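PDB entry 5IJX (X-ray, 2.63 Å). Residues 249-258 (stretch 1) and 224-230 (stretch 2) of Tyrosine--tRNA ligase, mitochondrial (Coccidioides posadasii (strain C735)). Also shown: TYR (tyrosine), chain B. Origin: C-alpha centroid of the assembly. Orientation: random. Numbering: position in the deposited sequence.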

# COMPACT_ATOMS: atom_id res chain seq x y z
N GLY A 249 16.20 1.66 -1.74
CA GLY A 249 16.06 0.78 -0.60
C GLY A 249 16.82 1.30 0.61
O GLY A 249 16.25 1.44 1.70
N MSE A 250 18.09 1.60 0.43
CA MSE A 250 18.93 2.06 1.52
C MSE A 250 18.31 3.28 2.17
O MSE A 250 17.99 3.27 3.36
CB MSE A 250 20.34 2.38 1.03
CG MSE A 250 21.06 1.18 0.46
SE MSE A 250 22.70 1.69 -0.44
CE MSE A 250 23.33 3.03 0.82
N ASP A 251 18.12 4.33 1.36
CA ASP A 251 17.50 5.54 1.88
C ASP A 251 16.19 5.24 2.59
O ASP A 251 15.85 5.91 3.57
CB ASP A 251 17.26 6.54 0.75
CG ASP A 251 18.56 7.07 0.16
OD1 ASP A 251 19.61 6.93 0.83
OD2 ASP A 251 18.53 7.63 -0.95
N ALA A 252 15.45 4.23 2.13
CA ALA A 252 14.22 3.86 2.81
C ALA A 252 14.52 3.35 4.21
O ALA A 252 14.01 3.89 5.21
CB ALA A 252 13.46 2.82 1.99
N ILE A 253 15.38 2.34 4.31
CA ILE A 253 15.70 1.76 5.61
C ILE A 253 16.24 2.83 6.55
O ILE A 253 15.79 2.97 7.69
CB ILE A 253 16.70 0.60 5.45
CG1 ILE A 253 16.06 -0.54 4.66
CG2 ILE A 253 17.19 0.12 6.82
CD1 ILE A 253 17.00 -1.68 4.32
N LYS A 254 17.22 3.60 6.08
CA LYS A 254 17.74 4.70 6.88
C LYS A 254 16.60 5.59 7.36
O LYS A 254 16.51 5.91 8.55
CB LYS A 254 18.76 5.50 6.08
CG LYS A 254 20.04 4.71 5.78
CD LYS A 254 21.01 5.48 4.90
CE LYS A 254 22.32 4.72 4.74
NZ LYS A 254 23.16 5.24 3.61
N GLY A 255 15.69 5.95 6.45
CA GLY A 255 14.57 6.79 6.85
C GLY A 255 13.79 6.18 8.00
O GLY A 255 13.35 6.89 8.91
N ILE A 256 13.61 4.86 7.98
CA ILE A 256 12.92 4.18 9.07
C ILE A 256 13.71 4.35 10.37
O ILE A 256 13.16 4.72 11.41
CB ILE A 256 12.70 2.70 8.72
CG1 ILE A 256 11.71 2.59 7.56
CG2 ILE A 256 12.20 1.93 9.94
CD1 ILE A 256 11.51 1.18 7.05
N LEU A 257 15.02 4.08 10.32
CA LEU A 257 15.83 4.16 11.53
C LEU A 257 15.92 5.60 12.02
O LEU A 257 15.82 5.85 13.23
CB LEU A 257 17.23 3.60 11.27
CG LEU A 257 17.30 2.18 10.70
CD1 LEU A 257 18.75 1.82 10.41
CD2 LEU A 257 16.68 1.16 11.65
N LYS A 258 16.09 6.55 11.11
CA LYS A 258 16.21 7.96 11.49
C LYS A 258 14.93 8.50 12.12
O LYS A 258 14.97 9.56 12.74
CB LYS A 258 16.58 8.79 10.26
CG LYS A 258 16.85 10.26 10.57
N TYR B . 14.02 -5.73 -9.64
CA TYR B . 14.58 -7.05 -9.93
C TYR B . 14.52 -7.34 -11.42
O TYR B . 15.30 -8.13 -11.96
CB TYR B . 13.82 -8.13 -9.15
CG TYR B . 13.76 -7.91 -7.65
CD1 TYR B . 14.84 -7.36 -6.96
CD2 TYR B . 12.63 -8.24 -6.92
CE1 TYR B . 14.79 -7.16 -5.59
CE2 TYR B . 12.57 -8.04 -5.55
CZ TYR B . 13.65 -7.50 -4.89
OH TYR B . 13.58 -7.30 -3.53
OXT TYR B . 13.67 -6.80 -12.14
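Stretch 2, residues 224-230: DFWYLFQ

Packing of residues 224-230 on the helix 249-258 of a mitochondrial tyrosine--tRNA ligase, with the substrate tyrosine bound at the start of the second stretch. Both segments belong to helices: 249-258 is a piece of a longer one, held by i to i+4 backbone hydrogen bonds such as Ile253 N to Gly249 O (2.9 Å) and Leu257 N to Ile253 O (3.0 Å), and 224-229 is helical as well, with Phe229 N hydrogen-bonded to Phe225 O at 2.8 Å. The axes approach to 9.5 Å and cross at -57°, the N-to-C directions pointing broadly the same way. The backbones come nearest at Ile253 and Trp226 (CA to CA 6.0 Å) and at Gly249 and Phe225 (CA to CA 6.3 Å). No hydrogen bond joins the two stretches; the contact is apolar and buries 387 Å² in all.

Phe225, Trp226 and Phe229 all adopt chi1 t, and their three rings receive the aliphatic side chains of the first helix, which are all m. These are the usual wells in a helix, where p would press a side chain against the preceding turn. Chi2 is -119° in Trp226 and 87° in Phe229. Ile253, with CA to CB toward stretch 2, is the centre of the contact and touches all three. Its m, t rotamer extends CD1 over one face of the Phe225 ring, 3.7 Å from the ring centroid and 15° off the normal; the closest pair here is Ile253 CD1 to Phe225 CG at 3.6 Å. The other branch, CG2, lies over a face of Phe229, 3.8 Å from that ring's centroid and only 6° off the normal, and also meets Trp226, with Ile253 CG2 to Trp226 CE3 at 3.8 Å. The beta-branched side chain thus serves two phenyl faces with different methyls, while CD1 also reaches the stem of the second, Ile253 CD1 to Phe229 CB being 3.9 Å.

Phe225 has chi1 -162° and chi2 -4°, far from the roughly 90° usual for Phe; its ring lies alongside the backbone of Gly249, with Phe225 CD2 at 4.1 Å from Gly249 C. The glycine leaves room for it: an ideal CB on Gly249 would lie 2.9 Å from Phe225 CD2, a clash. Met250, modelled as selenomethionine, places its CG 4.1 Å from Phe225 CE2, but its end leads away.

One turn on from Ile253, Ile256 repeats the m, t rotamer and lies over the indole of Trp226. Ile256 CD1 is 3.8 Å from the centroid of the five-membered ring, 11° off its normal, while Ile256 CG2 stands 3.8 Å from Trp226 CH2, so the two methyls cover both parts of the bicycle. Leu257 starts sideways, yet its m, t conformation brings its end nearer: Leu257 CD2 is 4.1 Å from Trp226 CZ3, and Leu257 CD1 is 4.3 Å from Phe229 CZ.

Asp224 takes no part in this packing. Its m rotamer carries the carboxylate to the bound tyrosine, whose OH donates a hydrogen bond to Asp224 OD2 (3.2 Å).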

# COMPACT_ATOMS: atom_id res chain seq x y z
N ASP A 224 11.01 -5.38 0.85
CA ASP A 224 11.76 -6.63 0.87
C ASP A 224 13.11 -6.42 1.53
O ASP A 224 13.52 -7.18 2.42
CB ASP A 224 11.94 -7.17 -0.55
CG ASP A 224 10.64 -7.62 -1.18
OD1 ASP A 224 9.63 -7.75 -0.46
OD2 ASP A 224 10.64 -7.88 -2.41
N PHE A 225 13.82 -5.36 1.12
CA PHE A 225 15.11 -5.05 1.72
C PHE A 225 15.00 -4.84 3.23
O PHE A 225 15.86 -5.28 3.99
CB PHE A 225 15.72 -3.81 1.06
CG PHE A 225 17.20 -3.65 1.28
CD1 PHE A 225 17.91 -4.53 2.09
CD2 PHE A 225 17.89 -2.61 0.67
CE1 PHE A 225 19.27 -4.37 2.29
CE2 PHE A 225 19.24 -2.45 0.86
CZ PHE A 225 19.94 -3.33 1.67
N TRP A 226 13.96 -4.14 3.67
CA TRP A 226 13.78 -3.89 5.10
C TRP A 226 13.48 -5.19 5.84
O TRP A 226 14.06 -5.46 6.90
CB TRP A 226 12.66 -2.86 5.29
CG TRP A 226 12.14 -2.71 6.68
CD1 TRP A 226 10.86 -2.94 7.10
CD2 TRP A 226 12.86 -2.27 7.83
NE1 TRP A 226 10.74 -2.67 8.44
CE2 TRP A 226 11.96 -2.26 8.92
CE3 TRP A 226 14.19 -1.88 8.05
CZ2 TRP A 226 12.34 -1.88 10.20
CZ3 TRP A 226 14.56 -1.51 9.33
CH2 TRP A 226 13.64 -1.51 10.39
N TYR A 227 12.59 -6.01 5.28
CA TYR A 227 12.26 -7.30 5.87
C TYR A 227 13.51 -8.13 6.08
O TYR A 227 13.74 -8.68 7.17
CB TYR A 227 11.26 -8.02 4.98
CG TYR A 227 10.86 -9.40 5.46
CD1 TYR A 227 9.72 -9.59 6.22
CD2 TYR A 227 11.63 -10.52 5.14
CE1 TYR A 227 9.35 -10.85 6.66
CE2 TYR A 227 11.27 -11.78 5.57
CZ TYR A 227 10.13 -11.94 6.33
OH TYR A 227 9.78 -13.20 6.76
N LEU A 228 14.35 -8.25 5.05
CA LEU A 228 15.60 -9.00 5.19
C LEU A 228 16.60 -8.27 6.07
O LEU A 228 17.47 -8.91 6.67
CB LEU A 228 16.20 -9.27 3.81
CG LEU A 228 15.32 -10.11 2.89
CD1 LEU A 228 15.92 -10.18 1.50
CD2 LEU A 228 15.12 -11.50 3.47
N PHE A 229 16.50 -6.94 6.16
CA PHE A 229 17.39 -6.17 7.01
C PHE A 229 17.17 -6.51 8.48
O PHE A 229 18.14 -6.70 9.22
CB PHE A 229 17.16 -4.67 6.77
CG PHE A 229 18.07 -3.77 7.56
CD1 PHE A 229 19.32 -3.43 7.08
CD2 PHE A 229 17.66 -3.25 8.78
CE1 PHE A 229 20.16 -2.59 7.81
CE2 PHE A 229 18.49 -2.42 9.51
CZ PHE A 229 19.74 -2.09 9.02
N GLN A 230 15.91 -6.62 8.90
CA GLN A 230 15.65 -7.06 10.26
C GLN A 230 16.20 -8.45 10.54
O GLN A 230 16.34 -8.83 11.71
CB GLN A 230 14.14 -7.04 10.53
CG GLN A 230 13.52 -5.67 10.34
CD GLN A 230 12.02 -5.70 10.51
OE1 GLN A 230 11.28 -5.12 9.71
NE2 GLN A 230 11.55 -6.36 11.56